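Local coordinates for protein serine-pyruvate aminotransferase (AgxT) (Sulfolobus solfataricus, PDB 3ZRP) that probably transfers amino groups from serine to pyruvate and from alanine to glyoxylate as a class-V aminotransferase that uses pyridoxal 5'-phosphate, at residues G117-E120 with E121-K125; E262-E265 with N266-R270. One frame throughout, in Å; residues are numbered along the deposited sequence.

Contact 1: G117-E120 with E121-K125; sequences GEVE and EEVRK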
loop_
_atom_site.group_PDB
_atom_site.type_symbol
_atom_site.label_atom_id
_atom_site.label_comp_id
_atom_site.label_asym_id
_atom_site.label_seq_id
_atom_site.Cartn_x
_atom_site.Cartn_y
_atom_site.Cartn_z
ATOM N N GLY A 117 -13.192 -5.282 -33.872
ATOM C CA GLY A 117 -14.513 -5.611 -34.448
ATOM C C GLY A 117 -15.374 -6.488 -33.564
ATOM O O GLY A 117 -16.602 -6.346 -33.546
ATOM N N GLU A 118 -14.737 -7.390 -32.827
ATOM C CA GLU A 118 -15.448 -8.288 -31.923
ATOM C C GLU A 118 -15.975 -7.537 -30.687
ATOM O O GLU A 118 -17.063 -7.860 -30.177
ATOM C CB GLU A 118 -14.565 -9.481 -31.542
ATOM C CG GLU A 118 -14.018 -10.215 -32.774
ATOM C CD GLU A 118 -12.894 -11.198 -32.478
ATOM O OE1 GLU A 118 -12.146 -11.025 -31.491
ATOM O OE2 GLU A 118 -12.758 -12.154 -33.265
ATOM N N VAL A 119 -15.215 -6.540 -30.214
ATOM C CA VAL A 119 -15.684 -5.676 -29.111
ATOM C C VAL A 119 -16.817 -4.776 -29.604
ATOM O O VAL A 119 -17.837 -4.581 -28.902
ATOM C CB VAL A 119 -14.561 -4.809 -28.436
ATOM C CG1 VAL A 119 -15.101 -4.131 -27.151
ATOM C CG2 VAL A 119 -13.306 -5.649 -28.108
ATOM N N GLU A 120 -16.633 -4.212 -30.802
ATOM C CA GLU A 120 -17.652 -3.368 -31.431
ATOM C C GLU A 120 -19.002 -4.081 -31.551
ATOM O O GLU A 120 -20.028 -3.511 -31.205
ATOM C CB GLU A 120 -17.186 -2.916 -32.820
ATOM C CG GLU A 120 -18.155 -1.975 -33.526
ATOM C CD GLU A 120 -17.762 -1.709 -34.972
ATOM O OE1 GLU A 120 -17.150 -2.592 -35.605
ATOM O OE2 GLU A 120 -18.109 -0.631 -35.486
ATOM N N GLU A 121 -18.978 -5.324 -32.023
ATOM C CA GLU A 121 -20.177 -6.143 -32.191
ATOM C C GLU A 121 -20.940 -6.290 -30.866
ATOM O O GLU A 121 -22.185 -6.192 -30.818
ATOM C CB GLU A 121 -19.795 -7.527 -32.731
ATOM C CG GLU A 121 -20.974 -8.425 -33.070
ATOM C CD GLU A 121 -20.579 -9.873 -33.337
ATOM O OE1 GLU A 121 -19.370 -10.202 -33.357
ATOM O OE2 GLU A 121 -21.493 -10.702 -33.517
ATOM N N GLU A 122 -20.191 -6.518 -29.792
ATOM C CA GLU A 122 -20.789 -6.737 -28.482
ATOM C C GLU A 122 -21.409 -5.464 -27.929
ATOM O O GLU A 122 -22.564 -5.488 -27.456
ATOM C CB GLU A 122 -19.769 -7.346 -27.502
ATOM C CG GLU A 122 -20.340 -7.659 -26.117
ATOM C CD GLU A 122 -21.509 -8.650 -26.168
ATOM O OE1 GLU A 122 -21.532 -9.541 -27.042
ATOM O OE2 GLU A 122 -22.408 -8.548 -25.316
ATOM N N VAL A 123 -20.684 -4.351 -28.005
ATOM C CA VAL A 123 -21.188 -3.109 -27.406
ATOM C C VAL A 123 -22.329 -2.499 -28.233
ATOM O O VAL A 123 -23.050 -1.640 -27.736
ATOM C CB VAL A 123 -20.074 -2.038 -27.143
ATOM C CG1 VAL A 123 -18.975 -2.632 -26.250
ATOM C CG2 VAL A 123 -19.510 -1.450 -28.471
ATOM N N ARG A 124 -22.469 -2.938 -29.488
ATOM C CA ARG A 124 -23.571 -2.473 -30.355
ATOM C C ARG A 124 -24.835 -3.266 -30.105
ATOM O O ARG A 124 -25.939 -2.730 -30.226
ATOM C CB ARG A 124 -23.196 -2.541 -31.824
ATOM C CG ARG A 124 -22.302 -1.407 -32.241
ATOM C CD ARG A 124 -21.858 -1.536 -33.654
ATOM N NE ARG A 124 -22.797 -0.882 -34.563
ATOM C CZ ARG A 124 -22.464 -0.360 -35.742
ATOM N NH1 ARG A 124 -21.197 -0.388 -36.161
ATOM N NH2 ARG A 124 -23.401 0.206 -36.492
ATOM N N LYS A 125 -24.662 -4.533 -29.741
ATOM C CA LYS A 125 -25.773 -5.430 -29.451
ATOM C C LYS A 125 -26.412 -5.136 -28.086
ATOM O O LYS A 125 -27.644 -5.146 -27.949
ATOM C CB LYS A 125 -25.272 -6.872 -29.549
ATOM C CG LYS A 125 -26.235 -7.927 -29.056
ATOM C CD LYS A 125 -25.660 -9.327 -29.237
ATOM C CE LYS A 125 -26.430 -10.320 -28.365
ATOM N NZ LYS A 125 -26.197 -11.734 -28.781
HETATM O O HOH W 1 -18.469 -10.045 -30.476
#
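Helix 116-125 is an amphipathic surface helix of the large pyridoxal-phosphate-binding domain, linking edge strand 102-106 to strand 128-134, and its one i to i+4 salt bridge here joins Glu-120 to Arg-124. The two side chains run side by side in the same direction. OE2 of Glu-120 comes to the edge of the guanidinium, near its plane, and lies 3.2 Å from NH1 of Arg-124; the N-H points well off the oxygen, so the bond is weak, and the two planes stand 51° apart. Glu-120 is extended, with CG anti to the backbone N (chi1 -177°), whereas Arg-124 bends at chi3 (89°) to bring NH1 across. Beneath the charges, CD of Arg-124 rests 3.7 Å from CG of Glu-120. The backbone of Arg-124 is tied to the same residue, its N giving a 3.0 Å bond to O of Glu-120. On the buried side Val-119 and Val-123 form one apolar stripe, CG1 to CG1 at 4.3 Å, pressed on Leu-81 of strand 79-83 and Ile-153 of helix 146-153. Glu-122 turns its carboxylate to the hydroxyl of Tyr-128. On the outer side a water spans the turn: it donates to O of Glu-118 at 2.6 Å and, more weakly, to OE1 of Glu-121 at 3.0 Å.

Contact 2: E262-E265 with N266-R270; sequences EGIE and NRIKR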
loop_
_atom_site.group_PDB
_atom_site.type_symbol
_atom_site.label_atom_id
_atom_site.label_comp_id
_atom_site.label_asym_id
_atom_site.label_seq_id
_atom_site.Cartn_x
_atom_site.Cartn_y
_atom_site.Cartn_z
ATOM N N GLU A 262 14.936 11.656 -20.007
ATOM C CA GLU A 262 15.095 10.850 -21.215
ATOM C C GLU A 262 14.131 11.295 -22.321
ATOM O O GLU A 262 14.494 11.305 -23.504
ATOM C CB GLU A 262 14.926 9.347 -20.917
ATOM C CG GLU A 262 14.827 8.481 -22.186
ATOM C CD GLU A 262 14.880 6.999 -21.927
ATOM O OE1 GLU A 262 14.417 6.561 -20.866
ATOM O OE2 GLU A 262 15.367 6.260 -22.805
ATOM N N GLY A 263 12.915 11.671 -21.921
ATOM C CA GLY A 263 11.845 12.006 -22.841
ATOM C C GLY A 263 11.016 10.771 -23.125
ATOM O O GLY A 263 11.561 9.709 -23.453
ATOM N N ILE A 264 9.699 10.901 -23.005
ATOM C CA ILE A 264 8.796 9.754 -23.159
ATOM C C ILE A 264 8.841 9.135 -24.562
ATOM O O ILE A 264 8.834 7.911 -24.703
ATOM C CB ILE A 264 7.329 10.101 -22.714
ATOM C CG1 ILE A 264 6.441 8.824 -22.667
ATOM C CG2 ILE A 264 6.745 11.238 -23.580
ATOM C CD1 ILE A 264 6.961 7.734 -21.651
ATOM N N GLU A 265 8.902 9.964 -25.608
ATOM C CA GLU A 265 9.002 9.431 -26.977
ATOM C C GLU A 265 10.285 8.596 -27.149
ATOM O O GLU A 265 10.262 7.513 -27.746
ATOM C CB GLU A 265 8.923 10.548 -28.030
ATOM C CG GLU A 265 7.680 11.450 -27.933
ATOM C CD GLU A 265 7.796 12.549 -26.867
ATOM O OE1 GLU A 265 8.860 12.674 -26.211
ATOM O OE2 GLU A 265 6.813 13.302 -26.690
ATOM N N ASN A 266 11.398 9.093 -26.609
ATOM C CA ASN A 266 12.666 8.381 -26.667
ATOM C C ASN A 266 12.599 7.068 -25.873
ATOM O O ASN A 266 13.137 6.050 -26.288
ATOM C CB ASN A 266 13.819 9.263 -26.165
ATOM C CG ASN A 266 14.122 10.433 -27.110
ATOM O OD1 ASN A 266 14.037 10.292 -28.329
ATOM N ND2 ASN A 266 14.456 11.591 -26.543
ATOM N N ARG A 267 11.900 7.111 -24.742
ATOM C CA ARG A 267 11.740 5.942 -23.880
ATOM C C ARG A 267 10.946 4.856 -24.601
ATOM O O ARG A 267 11.306 3.667 -24.551
ATOM C CB ARG A 267 11.057 6.360 -22.580
ATOM C CG ARG A 267 10.981 5.295 -21.530
ATOM C CD ARG A 267 10.390 5.903 -20.268
ATOM N NE ARG A 267 10.322 4.927 -19.184
ATOM C CZ ARG A 267 11.326 4.692 -18.342
ATOM N NH1 ARG A 267 12.497 5.336 -18.484
ATOM N NH2 ARG A 267 11.186 3.801 -17.368
ATOM N N ILE A 268 9.874 5.266 -25.280
ATOM C CA ILE A 268 9.055 4.346 -26.066
ATOM C C ILE A 268 9.922 3.709 -27.164
ATOM O O ILE A 268 9.957 2.484 -27.304
ATOM C CB ILE A 268 7.806 5.064 -26.657
ATOM C CG1 ILE A 268 6.793 5.384 -25.549
ATOM C CG2 ILE A 268 7.131 4.238 -27.743
ATOM C CD1 ILE A 268 5.791 6.488 -25.936
ATOM N N LYS A 269 10.651 4.545 -27.905
ATOM C CA LYS A 269 11.534 4.076 -28.977
ATOM C C LYS A 269 12.567 3.081 -28.478
ATOM O O LYS A 269 12.806 2.048 -29.130
ATOM C CB LYS A 269 12.210 5.263 -29.681
ATOM C CG LYS A 269 11.278 6.003 -30.617
ATOM C CD LYS A 269 11.911 7.265 -31.168
ATOM C CE LYS A 269 10.872 8.137 -31.869
ATOM N NZ LYS A 269 11.260 9.582 -31.848
ATOM N N ARG A 270 13.158 3.368 -27.310
ATOM C CA ARG A 270 14.104 2.415 -26.674
ATOM C C ARG A 270 13.462 1.060 -26.388
ATOM O O ARG A 270 14.072 0.033 -26.682
ATOM C CB ARG A 270 14.765 2.997 -25.404
ATOM C CG ARG A 270 15.608 1.960 -24.590
ATOM C CD ARG A 270 16.426 2.664 -23.481
ATOM N NE ARG A 270 15.577 3.458 -22.585
ATOM C CZ ARG A 270 14.856 2.951 -21.588
ATOM N NH1 ARG A 270 14.873 1.647 -21.341
ATOM N NH2 ARG A 270 14.109 3.745 -20.839
HETATM O O HOH W 2 11.262 12.179 -26.218
#
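Glu-262 ends helix 246-262 and faces Asn-266, Arg-267 and Arg-270 on the first turns of helix 264-284, forming a salt-bridge network with the two arginines across the glycine break between the helices. Its carboxylate lies nearly coplanar with the guanidinium of Arg-270, which grips it side-on with two bonds to syn lone pairs: NE gives a nearly straight bond to OE2 of Glu-262 at 2.8 Å, and NH2 reaches OE1 of Glu-262, also at 2.8 Å. This fork fixes the rotation of the carboxylate. OE1 of Glu-262 accepts a second bond, the third to the carboxylate, from NH1 of Arg-267 at 3.3 Å, nearly along the C-O axis, with the second guanidinium turned 88° to the carboxylate. The glutamate reaches both arginines because its chain is extended, CG anti to the backbone N (chi1 169°). Both arginines have further partners: Arg-267 bonds O of Ala-190 and makes a cation-pi contact with Trp-343, while Arg-270 bonds O of Gly-342 and Val-344. The carbonyl of Glu-262 is met by the amide of Asn-266, ND2 to O at 3.1 Å, with the acceptor in the amide plane.

Gly-263, the N-cap residue of helix 264-284, turns the chain at positive phi (92°), where a side chain would jam against the preceding carbonyl; its O accepts from N of Arg-267 at 2.9 Å. Ile-264 is buried, its CG1 lying 4.1 Å from CD1 of Ile-268 and its CD1 against the aliphatic CD of Arg-267. At Glu-265 the side chain bends at chi2, and beside it a water accepts from N of Asn-266 at 3.1 Å.

Both contacts are local and partly buried, in the same chain, about 34 Å apart between centres and without touch. Contact 1 lies farther out, about 25 Å from the centre of the chain against 16 Å for contact 2. It stays within one helix, with valines toward the sheet and a weak ion pair of one bond on the outer side. Contact 2 spans the break between two helices, and there the charges are drawn into a network: one carboxylate takes three bonds from two arginines that also hold backbone carbonyls. Water meets the backbone in each: it donates to a carbonyl in contact 1 and accepts from a backbone N-H in contact 2.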